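Local coordinates for protein aspartate aminotransferase (Plasmodium falciparum, PDB 3K7Y) that probably catalyses the pyridoxal-phosphate-dependent transfer of the amino group of L-aspartate to 2-oxoglutarate, giving oxaloacetate and L-glutamate, as a homodimer, at residues A[390-393]-A[394-398]; A[111-114]-A[115-118]; A[292-295]-A[296-300]. All coordinates share one frame; numbering follows the deposited sequence.

Contact 1: A[390-393]-A[394-398]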
loop_
_atom_site.group_PDB
_atom_site.type_symbol
_atom_site.label_atom_id
_atom_site.label_comp_id
_atom_site.label_asym_id
_atom_site.label_seq_id
_atom_site.Cartn_x
_atom_site.Cartn_y
_atom_site.Cartn_z
ATOM N N ASN A 390 30.918 21.550 0.330
ATOM C CA ASN A 390 30.752 20.900 1.625
ATOM C C ASN A 390 31.986 20.220 2.194
ATOM O O ASN A 390 32.245 20.316 3.395
ATOM C CB ASN A 390 29.583 19.916 1.569
ATOM C CG ASN A 390 28.235 20.611 1.665
ATOM O OD1 ASN A 390 27.509 20.435 2.643
ATOM N ND2 ASN A 390 27.904 21.429 0.659
ATOM N N VAL A 391 32.745 19.547 1.331
ATOM C CA VAL A 391 33.900 18.753 1.752
ATOM C C VAL A 391 34.724 19.364 2.891
ATOM O O VAL A 391 34.876 18.737 3.940
ATOM C CB VAL A 391 34.824 18.383 0.570
ATOM C CG1 VAL A 391 34.255 17.214 -0.195
ATOM C CG2 VAL A 391 35.051 19.583 -0.349
ATOM N N ASP A 392 35.239 20.580 2.697
ATOM C CA ASP A 392 36.056 21.220 3.725
ATOM C C ASP A 392 35.350 21.153 5.062
ATOM O O ASP A 392 35.790 20.440 5.959
ATOM C CB ASP A 392 36.413 22.678 3.364
ATOM C CG ASP A 392 36.929 23.507 4.580
ATOM O OD1 ASP A 392 36.888 24.762 4.507
ATOM O OD2 ASP A 392 37.372 22.919 5.604
ATOM N N TYR A 393 34.245 21.879 5.184
ATOM C CA TYR A 393 33.569 21.984 6.464
ATOM C C TYR A 393 33.409 20.605 7.113
ATOM O O TYR A 393 33.846 20.385 8.249
ATOM C CB TYR A 393 32.225 22.691 6.319
ATOM C CG TYR A 393 31.547 22.904 7.643
ATOM C CD1 TYR A 393 32.022 23.862 8.542
ATOM C CD2 TYR A 393 30.444 22.131 8.016
ATOM C CE1 TYR A 393 31.405 24.058 9.779
ATOM C CE2 TYR A 393 29.816 22.319 9.250
ATOM C CZ TYR A 393 30.298 23.284 10.125
ATOM O OH TYR A 393 29.686 23.478 11.347
ATOM N N ILE A 394 32.818 19.675 6.369
ATOM C CA ILE A 394 32.560 18.329 6.858
ATOM C C ILE A 394 33.839 17.647 7.350
ATOM O O ILE A 394 33.926 17.217 8.506
ATOM C CB ILE A 394 31.914 17.457 5.762
ATOM C CG1 ILE A 394 30.578 18.049 5.321
ATOM C CG2 ILE A 394 31.710 16.045 6.265
ATOM C CD1 ILE A 394 30.000 17.399 4.103
ATOM N N ALA A 395 34.821 17.564 6.454
ATOM C CA ALA A 395 36.039 16.802 6.681
ATOM C C ALA A 395 36.803 17.387 7.849
ATOM O O ALA A 395 37.283 16.650 8.716
ATOM C CB ALA A 395 36.893 16.779 5.419
ATOM N N ASP A 396 36.884 18.713 7.874
ATOM C CA ASP A 396 37.427 19.431 9.009
ATOM C C ASP A 396 36.740 18.998 10.305
ATOM O O ASP A 396 37.380 18.414 11.174
ATOM C CB ASP A 396 37.305 20.941 8.794
ATOM C CG ASP A 396 37.838 21.747 9.959
ATOM O OD1 ASP A 396 38.458 21.178 10.889
ATOM O OD2 ASP A 396 37.629 22.970 9.939
ATOM N N LYS A 397 35.440 19.250 10.418
ATOM C CA LYS A 397 34.714 18.954 11.652
ATOM C C LYS A 397 34.841 17.506 12.148
ATOM O O LYS A 397 34.829 17.264 13.359
ATOM C CB LYS A 397 33.244 19.357 11.532
ATOM C CG LYS A 397 32.987 20.878 11.544
ATOM C CD LYS A 397 33.682 21.573 12.713
ATOM C CE LYS A 397 33.458 23.074 12.700
ATOM N NZ LYS A 397 34.163 23.745 11.571
ATOM N N ILE A 398 34.969 16.561 11.210
ATOM C CA ILE A 398 35.170 15.139 11.506
ATOM C C ILE A 398 36.491 14.915 12.209
ATOM O O ILE A 398 36.579 14.161 13.176
ATOM C CB ILE A 398 35.169 14.295 10.217
ATOM C CG1 ILE A 398 33.735 14.005 9.755
ATOM C CG2 ILE A 398 35.910 12.974 10.434
ATOM C CD1 ILE A 398 33.642 13.065 8.553
#

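Contact 2: A[111-114]-A[115-118]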
loop_
_atom_site.group_PDB
_atom_site.type_symbol
_atom_site.label_atom_id
_atom_site.label_comp_id
_atom_site.label_asym_id
_atom_site.label_seq_id
_atom_site.Cartn_x
_atom_site.Cartn_y
_atom_site.Cartn_z
ATOM N N PHE A 111 7.520 -7.195 2.954
ATOM C CA PHE A 111 6.455 -7.612 3.862
ATOM C C PHE A 111 5.462 -8.630 3.313
ATOM O O PHE A 111 5.143 -9.551 4.044
ATOM C CB PHE A 111 5.745 -6.429 4.493
ATOM C CG PHE A 111 4.404 -6.156 3.944
ATOM C CD1 PHE A 111 4.171 -4.995 3.235
ATOM C CD2 PHE A 111 3.346 -7.033 4.187
ATOM C CE1 PHE A 111 2.892 -4.704 2.758
ATOM C CE2 PHE A 111 2.076 -6.768 3.720
ATOM C CZ PHE A 111 1.842 -5.601 2.999
ATOM N N VAL A 112 4.989 -8.508 2.065
ATOM C CA VAL A 112 4.049 -9.526 1.554
ATOM C C VAL A 112 4.718 -10.885 1.552
ATOM O O VAL A 112 4.076 -11.898 1.859
ATOM C CB VAL A 112 3.462 -9.286 0.124
ATOM C CG1 VAL A 112 2.546 -10.474 -0.280
ATOM C CG2 VAL A 112 2.655 -7.991 0.042
ATOM N N LEU A 113 6.007 -10.904 1.215
ATOM C CA LEU A 113 6.766 -12.152 1.215
ATOM C C LEU A 113 6.892 -12.747 2.600
ATOM O O LEU A 113 6.819 -13.966 2.764
ATOM C CB LEU A 113 8.150 -11.948 0.633
ATOM C CG LEU A 113 9.062 -13.156 0.665
ATOM C CD1 LEU A 113 8.472 -14.315 -0.147
ATOM C CD2 LEU A 113 10.402 -12.741 0.112
ATOM N N LEU A 114 7.081 -11.895 3.599
ATOM C CA LEU A 114 7.151 -12.395 4.960
ATOM C C LEU A 114 5.783 -12.911 5.374
ATOM O O LEU A 114 5.672 -13.977 5.983
ATOM C CB LEU A 114 7.678 -11.335 5.916
ATOM C CG LEU A 114 9.151 -10.929 5.785
ATOM C CD1 LEU A 114 9.412 -9.709 6.620
ATOM C CD2 LEU A 114 10.063 -12.032 6.227
ATOM N N GLU A 115 4.733 -12.186 5.006
ATOM C CA GLU A 115 3.383 -12.682 5.265
ATOM C C GLU A 115 3.242 -14.023 4.571
ATOM O O GLU A 115 2.574 -14.922 5.078
ATOM C CB GLU A 115 2.282 -11.709 4.809
ATOM C CG GLU A 115 2.086 -10.480 5.671
ATOM C CD GLU A 115 1.763 -10.774 7.142
ATOM O OE1 GLU A 115 1.366 -9.826 7.864
ATOM O OE2 GLU A 115 1.909 -11.928 7.607
ATOM N N PHE A 116 3.901 -14.162 3.424
ATOM C CA PHE A 116 3.796 -15.399 2.646
ATOM C C PHE A 116 4.579 -16.533 3.281
ATOM O O PHE A 116 4.235 -17.696 3.110
ATOM C CB PHE A 116 4.242 -15.209 1.189
ATOM C CG PHE A 116 4.179 -16.473 0.376
ATOM C CD1 PHE A 116 2.973 -17.157 0.218
ATOM C CD2 PHE A 116 5.322 -16.987 -0.218
ATOM C CE1 PHE A 116 2.894 -18.328 -0.529
ATOM C CE2 PHE A 116 5.263 -18.167 -0.976
ATOM C CZ PHE A 116 4.036 -18.842 -1.131
ATOM N N LEU A 117 5.635 -16.179 4.007
ATOM C CA LEU A 117 6.431 -17.172 4.692
ATOM C C LEU A 117 5.734 -17.698 5.950
ATOM O O LEU A 117 5.841 -18.889 6.241
ATOM C CB LEU A 117 7.856 -16.665 4.972
ATOM C CG LEU A 117 8.762 -16.328 3.766
ATOM C CD1 LEU A 117 10.185 -16.103 4.194
ATOM C CD2 LEU A 117 8.733 -17.396 2.657
ATOM N N LYS A 118 5.009 -16.842 6.680
ATOM C CA LYS A 118 4.250 -17.313 7.864
ATOM C C LYS A 118 3.239 -18.333 7.407
ATOM O O LYS A 118 2.884 -19.251 8.135
ATOM C CB LYS A 118 3.545 -16.170 8.619
ATOM C CG LYS A 118 4.047 -15.916 10.050
ATOM C CD LYS A 118 3.554 -16.990 11.045
ATOM C CE LYS A 118 3.969 -16.698 12.514
ATOM N NZ LYS A 118 5.438 -16.863 12.836
#

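Contact 3: A[292-295]-A[296-300]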
loop_
_atom_site.group_PDB
_atom_site.type_symbol
_atom_site.label_atom_id
_atom_site.label_comp_id
_atom_site.label_asym_id
_atom_site.label_seq_id
_atom_site.Cartn_x
_atom_site.Cartn_y
_atom_site.Cartn_z
ATOM N N HIS A 292 -1.457 4.132 -11.195
ATOM C CA HIS A 292 -0.590 5.191 -11.704
ATOM C C HIS A 292 0.860 4.766 -11.746
ATOM O O HIS A 292 1.513 4.872 -12.779
ATOM C CB HIS A 292 -0.716 6.464 -10.868
ATOM C CG HIS A 292 0.401 7.439 -11.085
ATOM N ND1 HIS A 292 0.408 8.348 -12.122
ATOM C CD2 HIS A 292 1.554 7.640 -10.398
ATOM C CE1 HIS A 292 1.503 9.080 -12.055
ATOM N NE2 HIS A 292 2.218 8.668 -11.021
ATOM N N THR A 293 1.367 4.298 -10.614
ATOM C CA THR A 293 2.775 3.969 -10.530
ATOM C C THR A 293 3.054 2.752 -11.395
ATOM O O THR A 293 4.146 2.586 -11.894
ATOM C CB THR A 293 3.301 3.883 -9.065
ATOM O OG1 THR A 293 2.735 2.758 -8.398
ATOM C CG2 THR A 293 2.908 5.134 -8.285
ATOM N N ASN A 294 2.036 1.937 -11.634
ATOM C CA ASN A 294 2.179 0.849 -12.588
ATOM C C ASN A 294 2.410 1.380 -13.981
ATOM O O ASN A 294 3.366 0.997 -14.640
ATOM C CB ASN A 294 0.948 -0.047 -12.596
ATOM C CG ASN A 294 1.035 -1.139 -13.641
ATOM O OD1 ASN A 294 1.146 -0.861 -14.837
ATOM N ND2 ASN A 294 0.980 -2.393 -13.196
ATOM N N ARG A 295 1.515 2.256 -14.422
ATOM C CA ARG A 295 1.626 2.921 -15.728
ATOM C C ARG A 295 2.950 3.693 -15.933
ATOM O O ARG A 295 3.625 3.479 -16.937
ATOM C CB ARG A 295 0.412 3.824 -15.979
ATOM C CG ARG A 295 -0.915 3.059 -16.121
ATOM C CD ARG A 295 -2.142 3.979 -16.058
ATOM N NE ARG A 295 -3.340 3.313 -16.573
ATOM C CZ ARG A 295 -4.568 3.831 -16.565
ATOM N NH1 ARG A 295 -4.795 5.033 -16.058
ATOM N NH2 ARG A 295 -5.581 3.135 -17.068
ATOM N N ILE A 296 3.343 4.561 -14.993
ATOM C CA ILE A 296 4.626 5.294 -15.105
ATOM C C ILE A 296 5.773 4.360 -15.442
ATOM O O ILE A 296 6.614 4.689 -16.270
ATOM C CB ILE A 296 5.027 6.031 -13.797
ATOM C CG1 ILE A 296 3.838 6.792 -13.191
ATOM C CG2 ILE A 296 6.233 6.960 -14.023
ATOM C CD1 ILE A 296 3.191 7.839 -14.116
ATOM N N LEU A 297 5.798 3.198 -14.794
ATOM C CA LEU A 297 6.880 2.233 -14.953
ATOM C C LEU A 297 6.908 1.554 -16.320
ATOM O O LEU A 297 7.936 1.540 -16.999
ATOM C CB LEU A 297 6.826 1.193 -13.841
ATOM C CG LEU A 297 8.228 0.941 -13.293
ATOM C CD1 LEU A 297 8.198 0.860 -11.771
ATOM C CD2 LEU A 297 8.903 -0.270 -13.946
ATOM N N CYS A 298 5.777 0.981 -16.714
ATOM C CA CYS A 298 5.630 0.406 -18.048
ATOM C C CYS A 298 6.033 1.373 -19.166
ATOM O O CYS A 298 6.788 0.994 -20.055
ATOM C CB CYS A 298 4.201 -0.065 -18.257
ATOM S SG CYS A 298 3.732 -1.272 -17.061
ATOM N N GLN A 299 5.540 2.611 -19.102
ATOM C CA GLN A 299 5.823 3.621 -20.113
ATOM C C GLN A 299 7.321 3.862 -20.302
ATOM O O GLN A 299 7.829 3.750 -21.427
ATOM C CB GLN A 299 5.119 4.933 -19.769
ATOM C CG GLN A 299 4.755 5.790 -20.990
ATOM C CD GLN A 299 3.369 5.475 -21.552
ATOM O OE1 GLN A 299 3.035 4.319 -21.819
ATOM N NE2 GLN A 299 2.557 6.510 -21.735
ATOM N N LEU A 300 8.016 4.192 -19.209
ATOM C CA LEU A 300 9.470 4.374 -19.235
ATOM C C LEU A 300 10.152 3.129 -19.798
ATOM O O LEU A 300 10.738 3.158 -20.885
ATOM C CB LEU A 300 10.023 4.684 -17.831
ATOM C CG LEU A 300 11.543 4.919 -17.710
ATOM C CD1 LEU A 300 11.866 5.896 -16.599
ATOM C CD2 LEU A 300 12.332 3.625 -17.497
#

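Contact 1: A[390-393]-A[394-398]
Lys397 lays its bent chain over one face of the Tyr393 phenol ring, one helical turn further on. Its CG stands 4.0 Å from the centroid of the Tyr393 ring and 17° off the ring normal, a CH-pi contact offset toward the rim. The tyrosine ring reaches this place because its CG is anti to the backbone N (chi1 -176°), which swings the ring forward along the helix. The lysine chain bends at chi2 and again at chi4, bringing NZ back beside the rim carbon CE1 of Tyr393. The same ammonium makes a long salt bridge with OD2 of Asp396, whose other oxygen, OD1, is hydrogen-bonded to Tyr339.

Asp392 and Asp396 lie side by side and point the same way, their carboxylate planes 10° apart; the OD2 atoms of Asp392 and Asp396 are 4.3 Å from each other. On the buried side, CD1 of Ile394 rests on CB of Asn390 at 3.6 Å. Four i to i+4 backbone bonds, from Ile394 N to Asn390 O through Lys397 N to Tyr393 O, run through this part of helix 390-403. Val391, Ile394 and Ala395 face helix 304-335, packing on Leu327, Phe328 and Leu332. The helix thus has an apolar face against its neighbour and an acidic one, where Lys397 and the hydroxyl of Tyr339 would be expected to offset part of the charge on Asp396, and so the repulsion from Asp392.

Contact 2: A[111-114]-A[115-118]
Phe111 O accepts the backbone N-H of Glu115 at 2.8 Å, a nearly straight bond (169°) and one of a run of i to i+4 links. Those from Phe116 N to Val112 O and from Leu117 N to Leu113 O are more bent, each 131° at the hydrogen. Leu114 O serves two donors: Lys118 N at 3.0 Å, and Leu117 N in a weak i to i+3 bond. This is the last part of helix 105-118, whose first residues, Gly105 to Thr107, line the pyridoxal phosphate pocket in this class I aminotransferase, a fold type I pyridoxal-phosphate enzyme.

The ammonium of Lys118 is held beyond the turn, hydrogen-bonded to Gly143 O and in cation-pi contact with Phe144. Glu115 OE1 has a long, weak ion pair with Arg142. A chi1 of -74° sets CG of the glutamate at the edge of the Phe111 ring, 4.0 Å from CD2 of Phe111, and the bend at chi2 then turns the carboxylate. Leu113 CD1 meets the edge of the Phe116 ring at CD2, 4.1 Å away, and also CD2 of Leu117, at 4.2 Å. The Phe111 ring meets Phe285 of the second subunit edge-to-face, while Phe116 packs on Leu8 of that subunit.

Contact 3: A[292-295]-A[296-300]
Ile296 N donates to His292 O at 2.9 Å and 173°, and Gln299 N to Arg295 O at 3.0 Å, equally straight. Between these two, Cys298 N reaches Asn294 O at 3.2 Å, whereas Leu297 N divides itself between weak bonds to Thr293 O and Asn294 O. Asn294 and Arg295 find their polar partners outside these segments: Asn294 ND2 is hydrogen-bonded to both Thr74 OG1 and Gln102 OE1, and the extended Arg295 chain carries NH2 to Glu65 O. Asn294 turns its other amide atom, OD1, to the thiol of Cys298, with 3.4 Å between OD1 and SG. Its CG is anti to the backbone N (chi1 177°), which directs the amide forward to that sulfur.

Further out, Ile296 lies over one face of the His292 imidazole. Its CG1 makes a CH-pi contact 22° off the ring normal, though the model is too tight here for the exact spacing to be relied on. The histidine ring also stacks on His292 of the second subunit, and His292 N is bonded to Glu256 OE1 of that subunit, so helix 291-302 meets the dimer interface at its start. Leu297 packs on Phe247 and on Thr81 of helix 75-86. Two oxygen partners at ND2 are consistent with the modelled orientation of the Asn294 amide, which places OD1 beside SG of Cys298.

From the N terminus, the chain reaches contact 2 first, then contact 3, and contact 1 near its end. The three are in series; none nests within or crosses another, and each is local to one helix and closes no long loop. Contact 2 joins the end of helix 105-118 to strand 124-128 and helices 133-140 and 268-283. Contact 3, about 25 Å away between centres, sets helix 291-302 against helices 50-62 and 75-86. Both touch the second subunit. Contact 1 lies on the opposite side of the chain's centre from contact 2, about 43 Å between centres, where helix 390-403 packs on helix 304-335 and strand 32-33.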